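Mandelate racemase/muconate lactonizing enzyme family protein (PDB 3T9P) is of unknown specific function but probably acts as an isomerase of the mandelate racemase/muconate lactonizing enzyme family. Local coordinates at residues A[70-75]-A[89-94]. Residues are numbered along the deposited sequence; the frame is centred on the assembly and turned at random.
Sequences APHALG and YERELK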
ATOM      1  N   ALA A  70       5.715   4.033  15.914  1.00 16.19           N
ATOM      2  CA  ALA A  70       6.126   4.328  17.304  1.00 17.84           C
ATOM      3  C   ALA A  70       5.460   5.529  17.927  1.00 18.31           C
ATOM      4  O   ALA A  70       5.015   5.399  19.054  1.00 18.06           O
ATOM      5  CB  ALA A  70       7.630   4.469  17.390  1.00 17.16           C
ATOM      6  N   PRO A  71       5.275   6.657  17.175  1.00 21.02           N
ATOM      7  CA  PRO A  71       4.672   7.828  17.838  1.00 21.33           C
ATOM      8  C   PRO A  71       3.275   7.584  18.321  1.00 23.02           C
ATOM      9  O   PRO A  71       2.864   8.198  19.328  1.00 23.09           O
ATOM     10  CB  PRO A  71       4.687   8.931  16.748  1.00 23.15           C
ATOM     11  CG  PRO A  71       5.960   8.573  15.985  1.00 22.08           C
ATOM     12  CD  PRO A  71       5.776   7.026  15.826  1.00 20.59           C
ATOM     13  N   HIS A  72       2.534   6.690  17.655  1.00 19.53           N
ATOM     14  CA  HIS A  72       1.187   6.453  18.021  1.00 20.72           C
ATOM     15  C   HIS A  72       1.094   5.359  19.081  1.00 21.09           C
ATOM     16  O   HIS A  72       0.076   5.267  19.774  1.00 23.57           O
ATOM     17  CB  HIS A  72       0.352   6.042  16.775  1.00 20.41           C
ATOM     18  CG  HIS A  72       0.477   7.028  15.663  1.00 22.83           C
ATOM     19  ND1 HIS A  72       0.071   8.337  15.794  1.00 19.62           N
ATOM     20  CD2 HIS A  72       1.002   6.914  14.426  1.00 20.82           C
ATOM     21  CE1 HIS A  72       0.393   9.008  14.695  1.00 22.03           C
ATOM     22  NE2 HIS A  72       0.926   8.155  13.835  1.00 21.73           N
ATOM     23  N   ALA A  73       2.104   4.502  19.166  1.00 17.65           N
ATOM     24  CA  ALA A  73       2.025   3.351  20.072  1.00 18.69           C
ATOM     25  C   ALA A  73       2.609   3.669  21.484  1.00 17.13           C
ATOM     26  O   ALA A  73       2.167   3.086  22.428  1.00 17.66           O
ATOM     27  CB  ALA A  73       2.813   2.174  19.503  1.00 16.69           C
ATOM     28  N   LEU A  74       3.609   4.524  21.585  1.00 18.99           N
ATOM     29  CA  LEU A  74       4.148   4.968  22.908  1.00 21.27           C
ATOM     30  C   LEU A  74       3.018   5.434  23.846  1.00 21.61           C
ATOM     31  O   LEU A  74       2.098   6.180  23.391  1.00 20.05           O
ATOM     32  CB  LEU A  74       5.164   6.107  22.687  1.00 21.17           C
ATOM     33  CG  LEU A  74       6.443   5.566  22.065  1.00 22.95           C
ATOM     34  CD1 LEU A  74       7.382   6.670  21.769  1.00 26.25           C
ATOM     35  CD2 LEU A  74       7.224   4.418  22.834  1.00 24.19           C
ATOM     36  N   GLY A  75       3.024   4.941  25.094  1.00 20.45           N
ATOM     37  CA  GLY A  75       2.054   5.350  26.121  1.00 20.05           C
ATOM     38  C   GLY A  75       0.747   4.632  26.002  1.00 20.62           C
ATOM     39  O   GLY A  75      -0.179   4.899  26.811  1.00 21.66           O
ATOM     40  N   TYR A  89      -3.454   3.081  11.858  1.00 13.63           N
ATOM     41  CA  TYR A  89      -3.849   3.233  10.411  1.00 14.20           C
ATOM     42  C   TYR A  89      -4.714   4.482  10.201  1.00 13.96           C
ATOM     43  O   TYR A  89      -4.427   5.297   9.300  1.00 13.92           O
ATOM     44  CB  TYR A  89      -4.510   1.949   9.891  1.00 14.62           C
ATOM     45  CG  TYR A  89      -5.068   2.075   8.483  1.00 16.86           C
ATOM     46  CD1 TYR A  89      -4.240   2.313   7.354  1.00 18.07           C
ATOM     47  CD2 TYR A  89      -6.440   1.923   8.280  1.00 20.10           C
ATOM     48  CE1 TYR A  89      -4.819   2.493   6.043  1.00 20.30           C
ATOM     49  CE2 TYR A  89      -6.990   2.033   6.982  1.00 23.46           C
ATOM     50  CZ  TYR A  89      -6.187   2.323   5.886  1.00 20.13           C
ATOM     51  OH  TYR A  89      -6.782   2.397   4.620  1.00 18.22           O
ATOM     52  N   GLU A  90      -5.663   4.735  11.114  1.00 13.54           N
ATOM     53  CA  GLU A  90      -6.438   5.996  11.056  1.00 14.80           C
ATOM     54  C   GLU A  90      -5.636   7.237  11.130  1.00 16.48           C
ATOM     55  O   GLU A  90      -5.937   8.138  10.347  1.00 16.03           O
ATOM     56  CB  GLU A  90      -7.558   6.044  12.145  1.00 15.13           C
ATOM     57  CG  GLU A  90      -8.469   4.848  11.986  1.00 19.51           C
ATOM     58  CD  GLU A  90      -9.311   4.647  13.240  1.00 29.68           C
ATOM     59  OE1 GLU A  90      -8.830   4.982  14.372  1.00 30.52           O
ATOM     60  OE2 GLU A  90     -10.418   4.166  13.084  1.00 33.76           O
ATOM     61  N   ARG A  91      -4.598   7.319  11.993  1.00 16.56           N
ATOM     62  CA  ARG A  91      -3.725   8.495  11.965  1.00 16.70           C
ATOM     63  C   ARG A  91      -2.871   8.522  10.715  1.00 16.37           C
ATOM     64  O   ARG A  91      -2.445   9.604  10.285  1.00 18.09           O
ATOM     65  CB  ARG A  91      -2.827   8.611  13.233  1.00 17.84           C
ATOM     66  CG  ARG A  91      -3.661   8.441  14.566  1.00 22.82           C
ATOM     67  CD  ARG A  91      -4.357   9.745  14.971  1.00 32.53           C
ATOM     68  NE  ARG A  91      -5.617   9.965  14.259  1.00 33.66           N
ATOM     69  CZ  ARG A  91      -6.799   9.398  14.530  1.00 36.80           C
ATOM     70  NH1 ARG A  91      -6.947   8.522  15.520  1.00 36.03           N
ATOM     71  NH2 ARG A  91      -7.848   9.690  13.751  1.00 41.68           N
ATOM     72  N   GLU A  92      -2.530   7.372  10.135  1.00 12.75           N
ATOM     73  CA  GLU A  92      -1.651   7.368   8.951  1.00 11.78           C
ATOM     74  C   GLU A  92      -2.479   6.920   7.668  1.00 13.17           C
ATOM     75  O   GLU A  92      -1.987   6.119   6.760  1.00 11.07           O
ATOM     76  CB  GLU A  92      -0.467   6.370   9.146  1.00 13.35           C
ATOM     77  CG  GLU A  92       0.419   6.710  10.471  1.00 14.45           C
ATOM     78  CD  GLU A  92       1.217   7.947  10.286  1.00 18.69           C
ATOM     79  OE1 GLU A  92       1.441   8.345   9.118  1.00 16.31           O
ATOM     80  OE2 GLU A  92       1.614   8.564  11.310  1.00 22.67           O
ATOM     81  N   LEU A  93      -3.711   7.374   7.606  1.00 13.17           N
ATOM     82  CA  LEU A  93      -4.670   6.886   6.650  1.00 12.98           C
ATOM     83  C   LEU A  93      -4.263   7.221   5.190  1.00 12.58           C
ATOM     84  O   LEU A  93      -4.754   6.657   4.284  1.00 13.85           O
ATOM     85  CB  LEU A  93      -6.074   7.286   7.028  1.00 12.75           C
ATOM     86  CG  LEU A  93      -6.700   8.572   6.562  1.00 19.33           C
ATOM     87  CD1 LEU A  93      -8.194   8.695   6.932  1.00 17.25           C
ATOM     88  CD2 LEU A  93      -5.885   9.646   7.067  1.00 22.82           C
ATOM     89  N   LYS A  94      -3.355   8.165   5.028  1.00 10.90           N
ATOM     90  CA  LYS A  94      -2.777   8.517   3.724  1.00 13.26           C
ATOM     91  C   LYS A  94      -1.786   7.458   3.158  1.00 12.77           C
ATOM     92  O   LYS A  94      -1.311   7.593   2.089  1.00 12.83           O
ATOM     93  CB  LYS A  94      -2.126   9.897   3.662  1.00 13.17           C
ATOM     94  CG  LYS A  94      -2.869  11.052   4.271  1.00 22.23           C
ATOM     95  CD  LYS A  94      -4.077  11.413   3.574  1.00 23.25           C
ATOM     96  CE  LYS A  94      -4.564  12.773   4.024  1.00 22.69           C
ATOM     97  NZ  LYS A  94      -5.763  13.043   3.373  1.00 20.83           N
TER
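His72 and Glu92 each carry CG beside the backbone N (chi1 -54° and -58°), and a second bend in the glutamate chain, at chi2, brings its carboxylate to the edge of the imidazole. There NE2 of His72 donates to OE2 of Glu92 over 2.6 Å. The N-H...O angle of 173° makes the bond nearly straight, and the acceptor lies almost in the ring plane, so the geometry is that of a His-carboxylate hydrogen bond. OE2 accepts through its anti lone pair, the one turned away from OE1. Arg91 approaches differently: its CB sits over one face of the His72 ring, 3.9 Å from the centroid, a CH-pi contact, and CG of Arg91 lies 3.9 Å from ND1 of His72. Beyond CG the arginine bends away, leaving NE of Arg91 6.1 Å from ND1 of His72, and Arg91 also packs on Glu173 of the second subunit. Replacing His72 with alanine removes the ring, which would probably cost OE2 of Glu92 this donor and CB of Arg91 the face it packs against. The contact joins the C-terminal ends of helices 58-73 and 82-91 at the surface, while Glu92 also touches Leu100 of helix 98-119. The bond fixes a hydrogen on NE2 but does not show whether ND1 carries one too; the bonded carboxylate would be expected to favour the doubly protonated ring, and only then would the link be ionic.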